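Local coordinates for protein HTP-2 (PDB 4TZM) that binds a closure motif of HTP-3 through its HORMA domain and probably takes part in assembling the meiotic chromosome axis, at residues A45-F50 / L79-L84; R55-L60 / F180-V185; L110-H115 / E120-F125; L199-D204 / F209-F214. All coordinates share one frame; numbering follows the deposited sequence.

Contact 1: A45-F50 / L79-L84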
loop_
_atom_site.group_PDB
_atom_site.type_symbol
_atom_site.label_atom_id
_atom_site.label_comp_id
_atom_site.label_asym_id
_atom_site.label_seq_id
_atom_site.Cartn_x
_atom_site.Cartn_y
_atom_site.Cartn_z
ATOM N N ALA A 45 6.113 -2.103 0.694
ATOM C CA ALA A 45 4.790 -2.605 0.320
ATOM C C ALA A 45 3.942 -1.533 -0.365
ATOM O O ALA A 45 3.271 -1.805 -1.359
ATOM C CB ALA A 45 4.062 -3.147 1.545
ATOM N N ILE A 46 3.969 -0.316 0.171
ATOM C CA ILE A 46 3.256 0.801 -0.437
ATOM C C ILE A 46 3.764 1.035 -1.854
ATOM O O ILE A 46 2.979 1.212 -2.786
ATOM C CB ILE A 46 3.416 2.100 0.384
ATOM C CG1 ILE A 46 2.779 1.948 1.768
ATOM C CG2 ILE A 46 2.792 3.276 -0.346
ATOM C CD1 ILE A 46 3.039 3.127 2.701
ATOM N N TYR A 47 5.083 1.022 -2.009
ATOM C CA TYR A 47 5.718 1.259 -3.304
ATOM C C TYR A 47 5.343 0.192 -4.329
ATOM O O TYR A 47 5.059 0.501 -5.487
ATOM C CB TYR A 47 7.242 1.323 -3.133
ATOM C CG TYR A 47 8.042 1.277 -4.424
ATOM C CD1 TYR A 47 8.227 2.419 -5.201
ATOM C CD2 TYR A 47 8.630 0.094 -4.853
ATOM C CE1 TYR A 47 8.966 2.375 -6.380
ATOM C CE2 TYR A 47 9.365 0.039 -6.022
ATOM C CZ TYR A 47 9.533 1.181 -6.782
ATOM O OH TYR A 47 10.267 1.122 -7.947
ATOM N N VAL A 48 5.334 -1.064 -3.896
ATOM C CA VAL A 48 5.094 -2.172 -4.810
ATOM C C VAL A 48 3.624 -2.281 -5.192
ATOM O O VAL A 48 3.294 -2.393 -6.370
ATOM C CB VAL A 48 5.568 -3.504 -4.211
ATOM C CG1 VAL A 48 5.105 -4.674 -5.073
ATOM C CG2 VAL A 48 7.083 -3.507 -4.076
ATOM N N VAL A 49 2.739 -2.233 -4.204
ATOM C CA VAL A 49 1.319 -2.416 -4.473
ATOM C C VAL A 49 0.751 -1.260 -5.292
ATOM O O VAL A 49 0.057 -1.486 -6.278
ATOM C CB VAL A 49 0.515 -2.589 -3.163
ATOM C CG1 VAL A 49 -0.963 -2.746 -3.469
ATOM C CG2 VAL A 49 1.019 -3.803 -2.407
ATOM N N PHE A 50 1.067 -0.026 -4.913
ATOM C CA PHE A 50 0.545 1.122 -5.655
ATOM C C PHE A 50 1.153 1.254 -7.044
ATOM O O PHE A 50 0.518 1.798 -7.946
ATOM C CB PHE A 50 0.741 2.412 -4.858
ATOM C CG PHE A 50 -0.293 2.600 -3.798
ATOM C CD1 PHE A 50 -1.624 2.755 -4.145
ATOM C CD2 PHE A 50 0.050 2.590 -2.460
ATOM C CE1 PHE A 50 -2.596 2.915 -3.176
ATOM C CE2 PHE A 50 -0.917 2.753 -1.483
ATOM C CZ PHE A 50 -2.243 2.913 -1.844
ATOM N N LEU A 79 7.445 1.332 -10.319
ATOM C CA LEU A 79 7.798 2.634 -10.877
ATOM C C LEU A 79 9.311 2.775 -11.041
ATOM O O LEU A 79 10.078 2.379 -10.162
ATOM C CB LEU A 79 7.243 3.757 -9.996
ATOM C CG LEU A 79 5.733 4.008 -10.093
ATOM C CD1 LEU A 79 5.237 4.804 -8.896
ATOM C CD2 LEU A 79 5.384 4.727 -11.394
ATOM N N SER A 80 9.734 3.321 -12.177
ATOM C CA SER A 80 11.153 3.431 -12.498
ATOM C C SER A 80 11.736 4.751 -12.006
ATOM O O SER A 80 11.142 5.812 -12.200
ATOM C CB SER A 80 11.371 3.291 -14.006
ATOM O OG SER A 80 12.750 3.345 -14.326
ATOM N N PHE A 81 12.903 4.678 -11.370
ATOM C CA PHE A 81 13.551 5.861 -10.813
ATOM C C PHE A 81 14.343 6.633 -11.866
ATOM O O PHE A 81 14.839 7.725 -11.596
ATOM C CB PHE A 81 14.468 5.470 -9.653
ATOM C CG PHE A 81 13.729 5.067 -8.408
ATOM C CD1 PHE A 81 13.325 6.021 -7.487
ATOM C CD2 PHE A 81 13.434 3.735 -8.156
ATOM C CE1 PHE A 81 12.642 5.656 -6.338
ATOM C CE2 PHE A 81 12.754 3.366 -7.013
ATOM C CZ PHE A 81 12.357 4.328 -6.102
ATOM N N LYS A 82 14.459 6.060 -13.061
ATOM C CA LYS A 82 15.148 6.716 -14.169
ATOM C C LYS A 82 14.216 7.692 -14.888
ATOM O O LYS A 82 14.648 8.744 -15.357
ATOM C CB LYS A 82 15.700 5.681 -15.151
ATOM C CG LYS A 82 16.872 4.870 -14.608
ATOM C CD LYS A 82 17.188 3.681 -15.506
ATOM C CE LYS A 82 18.206 2.749 -14.861
ATOM N NZ LYS A 82 18.291 1.435 -15.560
ATOM N N ASN A 83 12.940 7.336 -14.979
ATOM C CA ASN A 83 11.925 8.257 -15.478
ATOM C C ASN A 83 11.601 9.292 -14.405
ATOM O O ASN A 83 11.266 8.932 -13.274
ATOM C CB ASN A 83 10.664 7.498 -15.896
ATOM C CG ASN A 83 9.640 8.392 -16.576
ATOM O OD1 ASN A 83 9.025 9.252 -15.941
ATOM N ND2 ASN A 83 9.440 8.181 -17.869
ATOM N N LEU A 84 11.696 10.571 -14.760
ATOM C CA LEU A 84 11.594 11.649 -13.781
ATOM C C LEU A 84 10.207 11.778 -13.159
ATOM O O LEU A 84 10.094 11.965 -11.947
ATOM C CB LEU A 84 12.006 12.981 -14.410
ATOM C CG LEU A 84 13.508 13.289 -14.400
ATOM C CD1 LEU A 84 13.821 14.557 -15.186
ATOM C CD2 LEU A 84 14.008 13.409 -12.969
#
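Tyr47 reaches from helix 35-56 of the HORMA domain to the loop that joins strand 75-79 to helix 84-102, and there it meets Leu79 and Phe81. The tight part is a single polar grip. Tyr47 OH donates a hydrogen bond to Leu79 O over 2.6 Å, in the carbonyl plane, with a C=O...donor angle of 145°. The phenol comes this far because CG stands anti to the backbone N (chi1 168°), which carries the ring outward from the helix. Farther back along the ring, Tyr47 CE1 rests 4.2 Å from Leu79 CB. Ala90 of helix 84-102 also touches the Tyr47 side chain. Leu79 is anchored from its other end, since its N bonds to Ser51 OG.

The solvent side is looser. Phe81 is exposed, and its ring runs nearly parallel to that of Tyr47, planes at 19°, but slid so far that the two barely overlap. His87 meets the Phe81 ring edge-to-face. A phenylalanine in place of Tyr47 would probably keep the ring packing but leave Leu79 O without this buried donor. Phe81 CE2 lies 3.5 Å from Tyr47 OH.

Contact 2: R55-L60 / F180-V185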
loop_
_atom_site.group_PDB
_atom_site.type_symbol
_atom_site.label_atom_id
_atom_site.label_comp_id
_atom_site.label_asym_id
_atom_site.label_seq_id
_atom_site.Cartn_x
_atom_site.Cartn_y
_atom_site.Cartn_z
ATOM N N ARG A 55 -0.030 0.664 -12.825
ATOM C CA ARG A 55 0.257 0.015 -14.100
ATOM C C ARG A 55 -0.924 -0.825 -14.585
ATOM O O ARG A 55 -1.395 -0.654 -15.708
ATOM C CB ARG A 55 1.511 -0.856 -13.990
ATOM C CG ARG A 55 1.767 -1.736 -15.207
ATOM C CD ARG A 55 2.132 -0.922 -16.442
ATOM N NE ARG A 55 1.570 -1.525 -17.646
ATOM C CZ ARG A 55 0.596 -0.981 -18.368
ATOM N NH1 ARG A 55 0.091 0.197 -18.025
ATOM N NH2 ARG A 55 0.136 -1.608 -19.442
ATOM N N GLN A 56 -1.403 -1.719 -13.725
ATOM C CA GLN A 56 -2.446 -2.678 -14.095
ATOM C C GLN A 56 -3.762 -2.002 -14.491
ATOM O O GLN A 56 -4.499 -2.516 -15.331
ATOM C CB GLN A 56 -2.681 -3.662 -12.943
ATOM C CG GLN A 56 -2.687 -5.132 -13.353
ATOM C CD GLN A 56 -1.373 -5.583 -13.968
ATOM O OE1 GLN A 56 -0.294 -5.285 -13.452
ATOM N NE2 GLN A 56 -1.459 -6.305 -15.078
ATOM N N ARG A 57 -4.053 -0.850 -13.893
ATOM C CA ARG A 57 -5.251 -0.093 -14.251
ATOM C C ARG A 57 -4.975 0.849 -15.419
ATOM O O ARG A 57 -5.849 1.619 -15.829
ATOM C CB ARG A 57 -5.778 0.693 -13.045
ATOM C CG ARG A 57 -6.504 -0.166 -12.023
ATOM C CD ARG A 57 -7.669 -0.908 -12.661
ATOM N NE ARG A 57 -8.874 -0.090 -12.753
ATOM C CZ ARG A 57 -9.840 -0.283 -13.645
ATOM N NH1 ARG A 57 -9.738 -1.259 -14.537
ATOM N NH2 ARG A 57 -10.907 0.506 -13.654
ATOM N N ASN A 58 -3.755 0.779 -15.945
ATOM C CA ASN A 58 -3.352 1.554 -17.116
ATOM C C ASN A 58 -3.460 3.061 -16.869
ATOM O O ASN A 58 -3.744 3.837 -17.778
ATOM C CB ASN A 58 -4.180 1.139 -18.342
ATOM C CG ASN A 58 -3.540 1.567 -19.656
ATOM O OD1 ASN A 58 -3.938 2.565 -20.259
ATOM N ND2 ASN A 58 -2.546 0.809 -20.104
ATOM N N ILE A 59 -3.230 3.461 -15.622
ATOM C CA ILE A 59 -3.241 4.867 -15.247
ATOM C C ILE A 59 -1.960 5.521 -15.750
ATOM O O ILE A 59 -1.962 6.670 -16.192
ATOM C CB ILE A 59 -3.380 5.037 -13.724
ATOM C CG1 ILE A 59 -4.694 4.413 -13.248
ATOM C CG2 ILE A 59 -3.313 6.501 -13.326
ATOM C CD1 ILE A 59 -4.955 4.575 -11.757
ATOM N N LEU A 60 -0.868 4.767 -15.687
ATOM C CA LEU A 60 0.400 5.178 -16.281
ATOM C C LEU A 60 0.893 4.108 -17.249
ATOM O O LEU A 60 0.816 2.915 -16.949
ATOM C CB LEU A 60 1.450 5.434 -15.202
ATOM C CG LEU A 60 1.240 6.646 -14.296
ATOM C CD1 LEU A 60 2.334 6.705 -13.246
ATOM C CD2 LEU A 60 1.203 7.927 -15.113
ATOM N N PHE A 180 -5.135 -9.721 -10.720
ATOM C CA PHE A 180 -6.345 -10.417 -11.142
ATOM C C PHE A 180 -7.548 -9.471 -11.172
ATOM O O PHE A 180 -8.327 -9.481 -12.127
ATOM C CB PHE A 180 -6.633 -11.609 -10.232
ATOM C CG PHE A 180 -7.985 -12.219 -10.456
ATOM C CD1 PHE A 180 -8.228 -13.013 -11.564
ATOM C CD2 PHE A 180 -9.016 -11.990 -9.561
ATOM C CE1 PHE A 180 -9.476 -13.568 -11.773
ATOM C CE2 PHE A 180 -10.265 -12.543 -9.765
ATOM C CZ PHE A 180 -10.496 -13.332 -10.872
ATOM N N LEU A 181 -7.691 -8.660 -10.125
ATOM C CA LEU A 181 -8.772 -7.678 -10.027
ATOM C C LEU A 181 -8.773 -6.689 -11.193
ATOM O O LEU A 181 -9.807 -6.450 -11.823
ATOM C CB LEU A 181 -8.667 -6.904 -8.710
ATOM C CG LEU A 181 -9.590 -5.703 -8.491
ATOM C CD1 LEU A 181 -11.042 -6.145 -8.485
ATOM C CD2 LEU A 181 -9.239 -4.981 -7.197
ATOM N N CYS A 182 -7.610 -6.114 -11.477
ATOM C CA CYS A 182 -7.521 -5.051 -12.474
ATOM C C CYS A 182 -7.649 -5.572 -13.902
ATOM O O CYS A 182 -8.106 -4.852 -14.788
ATOM C CB CYS A 182 -6.206 -4.285 -12.310
ATOM S SG CYS A 182 -6.050 -3.428 -10.733
ATOM N N THR A 183 -7.246 -6.821 -14.115
ATOM C CA THR A 183 -7.249 -7.422 -15.447
ATOM C C THR A 183 -8.543 -8.170 -15.783
ATOM O O THR A 183 -9.116 -7.969 -16.853
ATOM C CB THR A 183 -6.065 -8.397 -15.608
ATOM O OG1 THR A 183 -4.836 -7.687 -15.417
ATOM C CG2 THR A 183 -6.071 -9.040 -16.987
ATOM N N LYS A 184 -9.005 -9.020 -14.866
ATOM C CA LYS A 184 -10.118 -9.933 -15.150
ATOM C C LYS A 184 -11.455 -9.538 -14.513
ATOM O O LYS A 184 -12.488 -10.100 -14.864
ATOM C CB LYS A 184 -9.757 -11.353 -14.697
ATOM C CG LYS A 184 -8.447 -11.885 -15.251
ATOM C CD LYS A 184 -8.558 -12.230 -16.724
ATOM C CE LYS A 184 -7.291 -12.904 -17.227
ATOM N NZ LYS A 184 -7.479 -13.507 -18.577
ATOM N N VAL A 185 -11.444 -8.587 -13.582
ATOM C CA VAL A 185 -12.669 -8.232 -12.862
ATOM C C VAL A 185 -13.169 -6.820 -13.160
ATOM O O VAL A 185 -14.322 -6.633 -13.549
ATOM C CB VAL A 185 -12.486 -8.363 -11.334
ATOM C CG1 VAL A 185 -13.756 -7.932 -10.611
ATOM C CG2 VAL A 185 -12.115 -9.789 -10.964
#
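Cys182 packs against Gln56 and Arg57, where the end of helix 35-56 meets the last turns of helix 164-185. Its CB lies 3.6 Å from Gln56 CB. Its SG is turned to the other neighbour and sits 3.5 Å from Arg57 CG, with Arg57 CD almost as near. The contact is therefore made by aliphatic carbons and one sulfur. Farther out, Gln56 NE2 approaches Thr183 OG1 to 3.7 Å, too far for a bond; Thr183 OG1 is bonded instead to Gln179 O in its own helix.

The second shell fixes Arg57. Its chain bends at chi2 (-57°) and again at chi3 (-83°), which lays CG and CD along the sulfur and sends the guanidinium past Cys182. NH2 forms a salt bridge with Glu123, and NH1 bonds to Glu187 O. A leucine in place of Arg57 would probably still cover the sulfur but leave the Glu123 carboxylate without its charged mate and Glu187 O without this donor. Just beyond, Asn58 has positive phi (61°) in a Schellman motif that ends the helix and turns the chain away.

Around this junction, Ile59 packs on Phe193 and Ala195 of strand 193-201, and Leu60 on Phe65 of the small two-stranded sheet. Glu123 ties Arg57, at the end of helix 35-56, to strand 123-133, and Cys182 and Leu181 pack on Phe125 of the same strand.

Contact 3: L110-H115 / E120-F125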
loop_
_atom_site.group_PDB
_atom_site.type_symbol
_atom_site.label_atom_id
_atom_site.label_comp_id
_atom_site.label_asym_id
_atom_site.label_seq_id
_atom_site.Cartn_x
_atom_site.Cartn_y
_atom_site.Cartn_z
ATOM N N LEU A 110 -5.136 5.795 -3.382
ATOM C CA LEU A 110 -5.090 6.218 -4.770
ATOM C C LEU A 110 -6.516 6.515 -5.215
ATOM O O LEU A 110 -7.347 5.612 -5.291
ATOM C CB LEU A 110 -4.459 5.144 -5.653
ATOM C CG LEU A 110 -4.529 5.438 -7.150
ATOM C CD1 LEU A 110 -3.967 6.822 -7.439
ATOM C CD2 LEU A 110 -3.788 4.383 -7.950
ATOM N N VAL A 111 -6.795 7.782 -5.503
ATOM C CA VAL A 111 -8.158 8.226 -5.759
ATOM C C VAL A 111 -8.362 8.681 -7.201
ATOM O O VAL A 111 -7.657 9.565 -7.688
ATOM C CB VAL A 111 -8.540 9.374 -4.804
ATOM C CG1 VAL A 111 -9.881 9.971 -5.190
ATOM C CG2 VAL A 111 -8.558 8.878 -3.367
ATOM N N VAL A 112 -9.332 8.075 -7.880
ATOM C CA VAL A 112 -9.626 8.430 -9.263
ATOM C C VAL A 112 -10.963 9.160 -9.377
ATOM O O VAL A 112 -11.993 8.678 -8.906
ATOM C CB VAL A 112 -9.645 7.189 -10.169
ATOM C CG1 VAL A 112 -9.862 7.596 -11.619
ATOM C CG2 VAL A 112 -8.346 6.410 -10.021
ATOM N N THR A 113 -10.930 10.336 -9.997
ATOM C CA THR A 113 -12.126 11.146 -10.206
ATOM C C THR A 113 -12.240 11.550 -11.671
ATOM O O THR A 113 -11.239 11.580 -12.384
ATOM C CB THR A 113 -12.115 12.422 -9.343
ATOM O OG1 THR A 113 -10.946 13.197 -9.646
ATOM C CG2 THR A 113 -12.120 12.075 -7.862
ATOM N N GLU A 114 -13.451 11.868 -12.118
ATOM C CA GLU A 114 -13.648 12.322 -13.492
ATOM C C GLU A 114 -13.085 13.731 -13.688
ATOM O O GLU A 114 -12.425 14.011 -14.689
ATOM C CB GLU A 114 -15.133 12.278 -13.870
ATOM C CG GLU A 114 -16.060 12.998 -12.904
ATOM C CD GLU A 114 -17.494 13.036 -13.396
ATOM O OE1 GLU A 114 -17.748 12.581 -14.533
ATOM O OE2 GLU A 114 -18.369 13.522 -12.647
ATOM N N HIS A 115 -13.332 14.609 -12.722
ATOM C CA HIS A 115 -12.838 15.979 -12.800
ATOM C C HIS A 115 -11.821 16.265 -11.700
ATOM O O HIS A 115 -11.956 15.791 -10.571
ATOM C CB HIS A 115 -13.998 16.977 -12.720
ATOM C CG HIS A 115 -15.058 16.751 -13.754
ATOM N ND1 HIS A 115 -14.778 16.276 -15.017
ATOM C CD2 HIS A 115 -16.399 16.924 -13.704
ATOM C CE1 HIS A 115 -15.903 16.171 -15.704
ATOM N NE2 HIS A 115 -16.900 16.557 -14.932
ATOM N N GLU A 120 -15.649 13.399 -4.533
ATOM C CA GLU A 120 -16.295 12.116 -4.776
ATOM C C GLU A 120 -15.551 11.354 -5.864
ATOM O O GLU A 120 -15.363 11.863 -6.968
ATOM C CB GLU A 120 -17.758 12.307 -5.173
ATOM C CG GLU A 120 -18.519 11.004 -5.350
ATOM C CD GLU A 120 -19.966 11.217 -5.738
ATOM O OE1 GLU A 120 -20.371 12.384 -5.919
ATOM O OE2 GLU A 120 -20.698 10.213 -5.861
ATOM N N ALA A 121 -15.131 10.132 -5.555
ATOM C CA ALA A 121 -14.332 9.354 -6.493
ATOM C C ALA A 121 -15.164 8.343 -7.270
ATOM O O ALA A 121 -16.282 8.004 -6.881
ATOM C CB ALA A 121 -13.210 8.647 -5.758
ATOM N N ILE A 122 -14.602 7.869 -8.378
ATOM C CA ILE A 122 -15.226 6.826 -9.179
ATOM C C ILE A 122 -14.474 5.512 -8.976
ATOM O O ILE A 122 -14.959 4.441 -9.345
ATOM C CB ILE A 122 -15.252 7.194 -10.678
ATOM C CG1 ILE A 122 -13.840 7.167 -11.271
ATOM C CG2 ILE A 122 -15.892 8.563 -10.880
ATOM C CD1 ILE A 122 -13.817 7.108 -12.791
ATOM N N GLU A 123 -13.288 5.607 -8.378
ATOM C CA GLU A 123 -12.476 4.436 -8.051
ATOM C C GLU A 123 -11.451 4.767 -6.965
ATOM O O GLU A 123 -10.781 5.797 -7.033
ATOM C CB GLU A 123 -11.769 3.905 -9.299
ATOM C CG GLU A 123 -10.939 2.654 -9.066
ATOM C CD GLU A 123 -10.578 1.945 -10.359
ATOM O OE1 GLU A 123 -11.455 1.268 -10.941
ATOM O OE2 GLU A 123 -9.415 2.066 -10.794
ATOM N N VAL A 124 -11.334 3.895 -5.965
ATOM C CA VAL A 124 -10.388 4.102 -4.870
ATOM C C VAL A 124 -9.629 2.829 -4.505
ATOM O O VAL A 124 -10.230 1.778 -4.291
ATOM C CB VAL A 124 -11.094 4.619 -3.594
ATOM C CG1 VAL A 124 -10.125 4.646 -2.421
ATOM C CG2 VAL A 124 -11.684 5.998 -3.823
ATOM N N PHE A 125 -8.307 2.930 -4.438
ATOM C CA PHE A 125 -7.486 1.874 -3.861
ATOM C C PHE A 125 -6.886 2.369 -2.551
ATOM O O PHE A 125 -6.027 3.252 -2.552
ATOM C CB PHE A 125 -6.389 1.441 -4.833
ATOM C CG PHE A 125 -6.880 0.558 -5.940
ATOM C CD1 PHE A 125 -7.445 1.104 -7.083
ATOM C CD2 PHE A 125 -6.784 -0.822 -5.838
ATOM C CE1 PHE A 125 -7.903 0.288 -8.108
ATOM C CE2 PHE A 125 -7.239 -1.645 -6.856
ATOM C CZ PHE A 125 -7.799 -1.089 -7.994
#
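Leu110 and Phe125 pair within an antiparallel beta hairpin of strands 105-113 and 123-133, which carries a classic beta bulge near its turn. The backbone bonds come first. Leu110 and Phe125 form a hydrogen-bonded pair, with Leu110 N to Phe125 O at 2.8 Å and the return bond from Phe125 N to Leu110 O at 3.0 Å. Val111 and Val124 follow as a non-hydrogen-bonded pair. At the bulge, Ile122 and Glu123 both face Val112. Val112 O takes a nearly straight bond from Ile122 N (167° at the hydrogen) and a weak one from Glu123 N, while Val112 N gives its own to Glu123 O.

Apolar packing differs on the two faces. Val111 CG1 meets Ala121 CB at 3.6 Å, on the face that also carries Val124. On the other face, Val112 CG1 and Ile122 CG1 are 4.0 Å apart. Ile122 CG1 lies between the backbone N and the carbonyl carbon (chi1 70°), which folds it over the Val112 carbonyl. Leu110 and Phe125 share that face and pack on helix 35-56.

Charge enters through Glu123, whose OE1 accepts a hydrogen bond from Ser248 OG of strand 240-248. Toward the turn, Thr113 OG1 donates to His115 O at 2.9 Å, from well above the carbonyl plane. Thr113 CG2 makes a van der Waals contact with Glu120 O at 3.4 Å.

Contact 4: L199-D204 / F209-F214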
loop_
_atom_site.group_PDB
_atom_site.type_symbol
_atom_site.label_atom_id
_atom_site.label_comp_id
_atom_site.label_asym_id
_atom_site.label_seq_id
_atom_site.Cartn_x
_atom_site.Cartn_y
_atom_site.Cartn_z
ATOM N N LEU A 199 -4.212 11.218 1.634
ATOM C CA LEU A 199 -3.932 10.486 2.860
ATOM C C LEU A 199 -4.604 11.094 4.086
ATOM O O LEU A 199 -5.082 12.228 4.059
ATOM C CB LEU A 199 -2.413 10.373 3.072
ATOM C CG LEU A 199 -1.522 11.613 3.154
ATOM C CD1 LEU A 199 -1.557 12.238 4.536
ATOM C CD2 LEU A 199 -0.095 11.251 2.784
ATOM N N LYS A 200 -4.640 10.314 5.159
ATOM C CA LYS A 200 -5.232 10.751 6.409
ATOM C C LYS A 200 -4.234 10.554 7.538
ATOM O O LYS A 200 -3.702 9.460 7.721
ATOM C CB LYS A 200 -6.523 9.982 6.690
ATOM C CG LYS A 200 -7.200 10.323 8.004
ATOM C CD LYS A 200 -8.442 9.466 8.208
ATOM C CE LYS A 200 -9.129 9.775 9.528
ATOM N NZ LYS A 200 -10.283 8.862 9.762
ATOM N N TYR A 201 -3.969 11.621 8.281
ATOM C CA TYR A 201 -3.055 11.555 9.411
ATOM C C TYR A 201 -3.754 10.913 10.605
ATOM O O TYR A 201 -4.982 10.927 10.697
ATOM C CB TYR A 201 -2.548 12.950 9.780
ATOM C CG TYR A 201 -1.714 13.636 8.715
ATOM C CD1 TYR A 201 -2.311 14.399 7.718
ATOM C CD2 TYR A 201 -0.328 13.541 8.722
ATOM C CE1 TYR A 201 -1.551 15.038 6.751
ATOM C CE2 TYR A 201 0.441 14.176 7.758
ATOM C CZ TYR A 201 -0.175 14.922 6.775
ATOM O OH TYR A 201 0.589 15.554 5.818
ATOM N N THR A 202 -2.972 10.341 11.512
ATOM C CA THR A 202 -3.514 9.811 12.758
ATOM C C THR A 202 -3.742 10.945 13.755
ATOM O O THR A 202 -3.303 12.076 13.529
ATOM C CB THR A 202 -2.579 8.760 13.384
ATOM O OG1 THR A 202 -1.299 9.348 13.643
ATOM C CG2 THR A 202 -2.406 7.572 12.448
ATOM N N ASN A 203 -4.428 10.644 14.853
ATOM C CA ASN A 203 -4.688 11.638 15.893
ATOM C C ASN A 203 -3.410 12.031 16.626
ATOM O O ASN A 203 -3.291 13.148 17.135
ATOM C CB ASN A 203 -5.718 11.113 16.899
ATOM C CG ASN A 203 -6.989 10.619 16.235
ATOM O OD1 ASN A 203 -7.304 10.995 15.106
ATOM N ND2 ASN A 203 -7.731 9.771 16.939
ATOM N N ASP A 204 -2.456 11.104 16.675
ATOM C CA ASP A 204 -1.186 11.323 17.361
ATOM C C ASP A 204 -0.309 12.327 16.618
ATOM O O ASP A 204 0.556 12.968 17.213
ATOM C CB ASP A 204 -0.426 10.003 17.524
ATOM C CG ASP A 204 -1.342 8.793 17.537
ATOM O OD1 ASP A 204 -2.568 8.967 17.704
ATOM O OD2 ASP A 204 -0.833 7.662 17.380
ATOM N N PHE A 209 3.914 18.544 11.849
ATOM C CA PHE A 209 4.380 17.434 11.025
ATOM C C PHE A 209 3.552 17.335 9.752
ATOM O O PHE A 209 2.333 17.189 9.806
ATOM C CB PHE A 209 4.317 16.111 11.793
ATOM C CG PHE A 209 4.659 14.909 10.953
ATOM C CD1 PHE A 209 5.981 14.538 10.762
ATOM C CD2 PHE A 209 3.661 14.159 10.343
ATOM C CE1 PHE A 209 6.303 13.436 9.982
ATOM C CE2 PHE A 209 3.975 13.057 9.562
ATOM C CZ PHE A 209 5.299 12.694 9.381
ATOM N N ARG A 210 4.217 17.412 8.606
ATOM C CA ARG A 210 3.531 17.280 7.330
ATOM C C ARG A 210 4.313 16.357 6.413
ATOM O O ARG A 210 5.541 16.422 6.347
ATOM C CB ARG A 210 3.335 18.645 6.669
ATOM C CG ARG A 210 2.536 18.593 5.377
ATOM C CD ARG A 210 2.438 19.962 4.725
ATOM N NE ARG A 210 3.748 20.487 4.347
ATOM C CZ ARG A 210 4.343 20.240 3.184
ATOM N NH1 ARG A 210 3.750 19.469 2.282
ATOM N NH2 ARG A 210 5.535 20.761 2.923
ATOM N N ILE A 211 3.602 15.486 5.711
ATOM C CA ILE A 211 4.258 14.567 4.803
ATOM C C ILE A 211 4.643 15.306 3.521
ATOM O O ILE A 211 3.831 16.028 2.933
ATOM C CB ILE A 211 3.362 13.352 4.515
ATOM C CG1 ILE A 211 3.097 12.608 5.832
ATOM C CG2 ILE A 211 4.015 12.428 3.499
ATOM C CD1 ILE A 211 2.053 11.528 5.743
ATOM N N ASP A 212 5.903 15.151 3.121
ATOM C CA ASP A 212 6.432 15.865 1.968
ATOM C C ASP A 212 5.700 15.458 0.695
ATOM O O ASP A 212 5.609 14.274 0.369
ATOM C CB ASP A 212 7.935 15.611 1.817
ATOM C CG ASP A 212 8.626 16.667 0.960
ATOM O OD1 ASP A 212 8.144 17.821 0.927
ATOM O OD2 ASP A 212 9.655 16.351 0.324
ATOM N N GLY A 213 5.172 16.447 -0.018
ATOM C CA GLY A 213 4.480 16.199 -1.267
ATOM C C GLY A 213 2.976 16.287 -1.115
ATOM O O GLY A 213 2.245 16.340 -2.102
ATOM N N PHE A 214 2.515 16.306 0.130
ATOM C CA PHE A 214 1.086 16.339 0.418
ATOM C C PHE A 214 0.696 17.629 1.133
ATOM O O PHE A 214 1.005 17.818 2.312
ATOM C CB PHE A 214 0.679 15.130 1.269
ATOM C CG PHE A 214 0.849 13.802 0.576
ATOM C CD1 PHE A 214 2.076 13.155 0.567
ATOM C CD2 PHE A 214 -0.230 13.189 -0.047
ATOM C CE1 PHE A 214 2.227 11.927 -0.062
ATOM C CE2 PHE A 214 -0.087 11.962 -0.675
ATOM C CZ PHE A 214 1.142 11.331 -0.684
#
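The end of strand 193-201 and the loop that leads to strand 214-217 form part of the site where the HORMA domain holds its bound peptide. Tyr201 and Leu199 point from the strand into the loop. Tyr201 OH accepts a hydrogen bond from Ile211 N over 3.0 Å, almost straight at 173°. The donor lies in the plane of the phenol ring, at its edge. The Tyr201 ring also has Ile211 beside it, with CE2 3.6 Å from Ile211 CG1. Phe209 CE2 adds a looser contact to Tyr201 CE2, at 4.1 Å.

Leu199 drives its CD2 methyl onto the face of Phe214. This is a CH-pi contact: the methyl stands 3.3 Å from the ring centroid and only 7° off the normal. The other methyl, CD1, lies over a face of the Tyr201 ring, offset toward its rim.

The loop is shaped by a type II beta turn from Ile211 to Phe214, closed by Phe214 N to Ile211 O at 3.1 Å. Arg210 NH1 reaches forward to Phe214 O at 3.2 Å, from above the carbonyl plane. Ile211 also packs on Ala95 and Ala99 of helix 84-102.

Leu199, Lys200 and Phe214 pair with a strand of the peptide in an antiparallel ladder, and the Tyr201 ring packs on its backbone. Capture of a closure motif by added strand pairing is characteristic of Mad2-like HORMA domains.

How the contacts relate
Contacts 1 and 3 are mostly buried, contact 2 is partly so, and contact 4 is buried but borders the bound peptide. The peptide also packs on Asn58, Ile59 and Leu60 of contact 2. Helix 35-56 serves both contacts 1 and 2, which touch where Leu79 packs on Leu60. Contact 3 meets both: Phe50 lies on Leu110 and Phe125, and Ile59 packs on Leu110. Contact 4 stands apart, joined to contact 3 through neighbouring strands 105-113 and 193-201 of one sheet. Their chemistry differs accordingly. The hairpin of contact 3 rests on backbone bonds, contacts 1 and 4 each use a tyrosine hydroxyl, as donor and as acceptor, and contact 2 relies on packing around a sulfur.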